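Local atomic coordinates of fatty acid synthase 1, isoform A (Drosophila melanogaster, PDB entry 6FN6), a protein that probably synthesises long-chain saturated fatty acids from acetyl-CoA and malonyl-CoA using NADPH, and is represented here by its modifying region of dehydratase, enoylreductase and ketoreductase domains. Residues V307-G312 and A338-N343; I380-R385 and L404-T409. All blocks are in the same frame, centred on the assembly; numbering follows the deposited sequence.

Contact 1: residues V307-G312 and A338-N343; sequences VELANG and AVVTSN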
loop_
_atom_site.group_PDB
_atom_site.type_symbol
_atom_site.label_atom_id
_atom_site.label_comp_id
_atom_site.label_asym_id
_atom_site.label_seq_id
_atom_site.Cartn_x
_atom_site.Cartn_y
_atom_site.Cartn_z
ATOM N N VAL A 307 67.979 2.690 28.654
ATOM C CA VAL A 307 68.242 3.946 27.960
ATOM C C VAL A 307 68.872 3.676 26.596
ATOM O O VAL A 307 69.416 2.599 26.359
ATOM C CB VAL A 307 69.148 4.871 28.799
ATOM C CG1 VAL A 307 68.486 5.209 30.126
ATOM C CG2 VAL A 307 70.511 4.230 29.030
ATOM N N GLU A 308 68.793 4.663 25.707
ATOM C CA GLU A 308 69.435 4.572 24.400
ATOM C C GLU A 308 70.312 5.790 24.139
ATOM O O GLU A 308 69.829 6.921 24.097
ATOM C CB GLU A 308 68.393 4.433 23.286
ATOM C CG GLU A 308 68.934 4.757 21.894
ATOM C CD GLU A 308 67.966 4.393 20.783
ATOM O OE1 GLU A 308 66.742 4.378 21.033
ATOM O OE2 GLU A 308 68.430 4.122 19.654
ATOM N N LEU A 309 71.605 5.544 23.966
ATOM C CA LEU A 309 72.558 6.597 23.640
ATOM C C LEU A 309 72.403 6.998 22.173
ATOM O O LEU A 309 72.488 6.154 21.279
ATOM C CB LEU A 309 73.982 6.129 23.933
ATOM C CG LEU A 309 74.203 5.643 25.370
ATOM C CD1 LEU A 309 75.592 5.050 25.535
ATOM C CD2 LEU A 309 73.980 6.768 26.375
ATOM N N ALA A 310 72.173 8.287 21.934
ATOM C CA ALA A 310 71.848 8.784 20.598
ATOM C C ALA A 310 72.744 9.943 20.157
ATOM O O ALA A 310 72.255 10.933 19.617
ATOM C CB ALA A 310 70.387 9.212 20.549
ATOM N N ASN A 311 74.049 9.821 20.380
ATOM C CA ASN A 311 74.981 10.872 19.978
ATOM C C ASN A 311 75.440 10.693 18.534
ATOM O O ASN A 311 76.030 9.672 18.184
ATOM C CB ASN A 311 76.203 10.884 20.900
ATOM C CG ASN A 311 75.890 11.423 22.279
ATOM O OD1 ASN A 311 74.905 12.136 22.470
ATOM N ND2 ASN A 311 76.733 11.088 23.249
ATOM N N GLY A 312 75.166 11.692 17.698
ATOM C CA GLY A 312 75.562 11.645 16.301
ATOM C C GLY A 312 74.678 10.749 15.460
ATOM O O GLY A 312 75.146 10.097 14.526
ATOM N N ALA A 338 64.383 5.654 28.103
ATOM C CA ALA A 338 64.702 7.049 27.837
ATOM C C ALA A 338 65.727 7.152 26.716
ATOM O O ALA A 338 66.463 6.202 26.450
ATOM C CB ALA A 338 65.221 7.727 29.094
ATOM N N VAL A 339 65.762 8.303 26.054
ATOM C CA VAL A 339 66.773 8.564 25.042
ATOM C C VAL A 339 67.715 9.632 25.576
ATOM O O VAL A 339 67.298 10.745 25.893
ATOM C CB VAL A 339 66.144 8.993 23.705
ATOM C CG1 VAL A 339 67.224 9.213 22.650
ATOM C CG2 VAL A 339 65.138 7.955 23.233
ATOM N N VAL A 340 68.992 9.279 25.670
ATOM C CA VAL A 340 70.004 10.180 26.198
ATOM C C VAL A 340 70.693 10.893 25.046
ATOM O O VAL A 340 71.086 10.266 24.062
ATOM C CB VAL A 340 71.025 9.430 27.067
ATOM C CG1 VAL A 340 71.927 10.417 27.789
ATOM C CG2 VAL A 340 70.318 8.519 28.061
ATOM N N THR A 341 70.838 12.208 25.173
ATOM C CA THR A 341 71.455 13.013 24.126
ATOM C C THR A 341 72.511 13.935 24.719
ATOM O O THR A 341 72.281 14.595 25.732
ATOM C CB THR A 341 70.409 13.853 23.366
ATOM O OG1 THR A 341 71.061 14.621 22.346
ATOM C CG2 THR A 341 69.666 14.796 24.314
ATOM N N SER A 342 73.674 13.965 24.077
ATOM C CA SER A 342 74.766 14.824 24.506
ATOM C C SER A 342 74.827 16.089 23.657
ATOM O O SER A 342 75.545 17.032 23.990
ATOM C CB SER A 342 76.096 14.072 24.423
ATOM O OG SER A 342 77.165 14.866 24.905
ATOM N N ASN A 343 74.076 16.105 22.560
ATOM C CA ASN A 343 74.148 17.214 21.617
ATOM C C ASN A 343 73.040 18.233 21.884
ATOM O O ASN A 343 72.750 19.079 21.036
ATOM C CB ASN A 343 74.056 16.697 20.179
ATOM C CG ASN A 343 75.141 15.684 19.854
ATOM O OD1 ASN A 343 74.865 14.619 19.300
ATOM N ND2 ASN A 343 76.381 16.008 20.206
#

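Contact 2: residues I380-R385 and L404-T409; sequences IDVLSR and LILEET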
loop_
_atom_site.group_PDB
_atom_site.type_symbol
_atom_site.label_atom_id
_atom_site.label_comp_id
_atom_site.label_asym_id
_atom_site.label_seq_id
_atom_site.Cartn_x
_atom_site.Cartn_y
_atom_site.Cartn_z
ATOM N N ILE A 380 75.461 2.319 19.898
ATOM C CA ILE A 380 76.037 1.904 18.627
ATOM C C ILE A 380 77.461 2.434 18.533
ATOM O O ILE A 380 77.709 3.615 18.770
ATOM C CB ILE A 380 75.185 2.385 17.430
ATOM C CG1 ILE A 380 73.737 1.901 17.584
ATOM C CG2 ILE A 380 75.799 1.905 16.110
ATOM C CD1 ILE A 380 72.822 2.261 16.432
ATOM N N ASP A 381 78.390 1.547 18.196
ATOM C CA ASP A 381 79.786 1.921 18.011
ATOM C C ASP A 381 80.392 2.475 19.299
ATOM O O ASP A 381 81.144 3.448 19.274
ATOM C CB ASP A 381 79.913 2.945 16.880
ATOM C CG ASP A 381 79.370 2.425 15.564
ATOM O OD1 ASP A 381 79.377 1.192 15.365
ATOM O OD2 ASP A 381 78.938 3.247 14.727
ATOM N N VAL A 382 80.069 1.840 20.421
ATOM C CA VAL A 382 80.583 2.263 21.716
ATOM C C VAL A 382 82.020 1.774 21.876
ATOM O O VAL A 382 82.861 2.469 22.446
ATOM C CB VAL A 382 79.688 1.750 22.860
ATOM C CG1 VAL A 382 80.268 2.129 24.221
ATOM C CG2 VAL A 382 78.277 2.294 22.711
ATOM N N LEU A 383 82.292 0.574 21.377
ATOM C CA LEU A 383 83.630 -0.000 21.447
ATOM C C LEU A 383 84.502 0.523 20.308
ATOM O O LEU A 383 85.715 0.314 20.294
ATOM C CB LEU A 383 83.558 -1.527 21.401
ATOM C CG LEU A 383 82.637 -2.177 22.436
ATOM C CD1 LEU A 383 82.584 -3.682 22.229
ATOM C CD2 LEU A 383 83.084 -1.848 23.860
ATOM N N SER A 384 83.873 1.195 19.348
ATOM C CA SER A 384 84.579 1.782 18.213
ATOM C C SER A 384 85.223 3.112 18.591
ATOM O O SER A 384 86.297 3.453 18.097
ATOM C CB SER A 384 83.623 1.982 17.040
ATOM O OG SER A 384 83.045 0.751 16.642
ATOM N N ARG A 385 84.548 3.860 19.460
ATOM C CA ARG A 385 85.018 5.170 19.897
ATOM C C ARG A 385 86.485 5.126 20.331
ATOM O O ARG A 385 86.956 4.101 20.826
ATOM C CB ARG A 385 84.160 5.678 21.059
ATOM C CG ARG A 385 82.715 5.993 20.699
ATOM C CD ARG A 385 82.510 7.471 20.404
ATOM N NE ARG A 385 83.099 7.872 19.130
ATOM C CZ ARG A 385 83.126 9.122 18.677
ATOM N NH1 ARG A 385 82.598 10.105 19.395
ATOM N NH2 ARG A 385 83.682 9.390 17.503
ATOM N N LEU A 404 74.573 -4.741 28.692
ATOM C CA LEU A 404 74.896 -3.747 27.677
ATOM C C LEU A 404 74.522 -4.287 26.302
ATOM O O LEU A 404 75.023 -5.330 25.881
ATOM C CB LEU A 404 76.382 -3.388 27.702
ATOM C CG LEU A 404 76.959 -2.729 28.955
ATOM C CD1 LEU A 404 78.452 -2.524 28.776
ATOM C CD2 LEU A 404 76.270 -1.410 29.257
ATOM N N ILE A 405 73.637 -3.583 25.609
ATOM C CA ILE A 405 73.282 -3.945 24.245
ATOM C C ILE A 405 74.087 -3.050 23.313
ATOM O O ILE A 405 73.783 -1.869 23.157
ATOM C CB ILE A 405 71.770 -3.811 23.981
ATOM C CG1 ILE A 405 70.966 -4.509 25.084
ATOM C CG2 ILE A 405 71.425 -4.404 22.624
ATOM C CD1 ILE A 405 69.469 -4.301 24.978
ATOM N N LEU A 406 75.124 -3.614 22.704
ATOM C CA LEU A 406 76.033 -2.832 21.876
ATOM C C LEU A 406 76.030 -3.317 20.430
ATOM O O LEU A 406 76.424 -4.446 20.143
ATOM C CB LEU A 406 77.453 -2.896 22.445
ATOM C CG LEU A 406 77.594 -2.535 23.926
ATOM C CD1 LEU A 406 79.012 -2.786 24.406
ATOM C CD2 LEU A 406 77.195 -1.089 24.180
ATOM N N GLU A 407 75.573 -2.458 19.524
ATOM C CA GLU A 407 75.666 -2.737 18.098
ATOM C C GLU A 407 77.012 -2.225 17.612
ATOM O O GLU A 407 77.336 -1.049 17.776
ATOM C CB GLU A 407 74.512 -2.089 17.325
ATOM C CG GLU A 407 74.673 -2.130 15.807
ATOM C CD GLU A 407 73.426 -1.673 15.060
ATOM O OE1 GLU A 407 72.324 -1.704 15.649
ATOM O OE2 GLU A 407 73.551 -1.278 13.880
ATOM N N GLU A 408 77.797 -3.114 17.016
ATOM C CA GLU A 408 79.150 -2.776 16.596
ATOM C C GLU A 408 79.406 -3.221 15.165
ATOM O O GLU A 408 78.664 -4.036 14.617
ATOM C CB GLU A 408 80.176 -3.434 17.527
ATOM C CG GLU A 408 80.041 -3.049 18.992
ATOM C CD GLU A 408 80.493 -1.633 19.271
ATOM O OE1 GLU A 408 81.364 -1.128 18.532
ATOM O OE2 GLU A 408 79.976 -1.024 20.230
ATOM N N THR A 409 80.450 -2.668 14.557
ATOM C CA THR A 409 80.917 -3.162 13.271
ATOM C C THR A 409 81.791 -4.383 13.529
ATOM O O THR A 409 82.631 -4.375 14.428
ATOM C CB THR A 409 81.710 -2.097 12.492
ATOM O OG1 THR A 409 82.911 -1.772 13.203
ATOM C CG2 THR A 409 80.876 -0.838 12.312
#

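Contact 1: residues V307-G312 and A338-N343
Asn-311 closes onto Ser-342 just beyond two parallel strands that pair through their backbones. Three bonds zip the strands together: Glu-308 N to Ala-338 O, Val-340 N to Glu-308 O, and Ala-310 N to Val-340 O at 3.1 Å. Strands 303-309 and 334-341 belong to a sheet ordered as in class I methyltransferases, probably the pseudo-methyltransferase domain of animal fatty acid synthases. Val-307, Leu-309, Ala-338 and Val-340 share one face, where Leu-309 CD2 lies 4.0 Å from Val-340 CB, the two side chains side by side. Glu-308 and Val-339 share the other, the extended chain of Glu-308 carrying its carboxylate away to Arg-313 and Val-319 N. Just past the strand, Ala-310 turns its CB toward the partner and meets Val-339 CG1 at 3.8 Å.

Beyond CB of Asn-311, which makes no close approach to 338-343, CG (anti to the carbonyl carbon, chi1 -72°) comes to 3.4 Å from Ser-342 CB. OD1 accepts Ser-342 N at 2.7 Å, the donor lying in the amide plane, while ND2 rests on Ser-342 CB at 3.3 Å. An alanine here would probably leave Ser-342 N without this acceptor and the loop after strand 334-341 less firmly held to 307-312. Asn-343 OD1 in turn accepts a weak bond from Gly-312 N. Past the backbone ladder, side-chain amide oxygens thus take over as acceptors for backbone N-H groups.

Contact 2: residues I380-R385 and L404-T409
Glu-408 sends its carboxylate across to the turn at Val-382 to Ser-384 and gathers the donors there. OE2 accepts Leu-383 N at 3.0 Å in an almost straight bond (174°) that arrives from above the carboxylate plane, and a weak one from Val-382 N. OE1 takes the hydroxyl of Ser-384, OG lying 3.2 Å away and nearly in line with the C-O bond. The bend at chi2 (-73°) folds CD back for this grip, and the Leu-383 side chain crosses the carboxyl arm at about a right angle, its CG 3.6 Å from OE2. These donors probably help stabilise the negative charge of Glu-408, although Asp-381 OD1, a like charge, lies 4.4 Å from Glu-408 OE1.

Behind this shell, Asp-381 N binds Glu-407 O at 2.8 Å, the last rung before the chain turns off the sheet. Ile-380 lies beside Glu-407, which reaches on to a salt bridge with Arg-283, and Val-382 CG2 packs on Leu-406 CD2 at 3.8 Å.

Glu-408 thus holds the loop between strand 374-380 and helix 389-395 in the probable pseudo-methyltransferase domain. Val-382 and Leu-383 also touch Leu-391 of that helix, Leu-383 continues onto Tyr-413 and Leu-420 of helix 410-423, and strand 438-445 flanks strand 402-409.

Overall arrangement
Contacts 1 and 2 belong to one mixed sheet, their centres about 13 Å apart and their nearest atoms about 5 Å apart, without touching. Strand 374-380 joins them: Phe-378 bonds through its backbone to Val-307 and Leu-309 of contact 1, and Gly-379 to Ile-405 and Glu-407 of contact 2. Across the sheet the order runs 334-341, 303-309, 374-380, 402-409, as in class I methyltransferases. The two contacts follow one another in sequence. The centres of contacts 1 and 2 are about 43 and 45 Å from the centre of the chain, and both lie away from the predicted dehydratase residues His-24 and Asp-175.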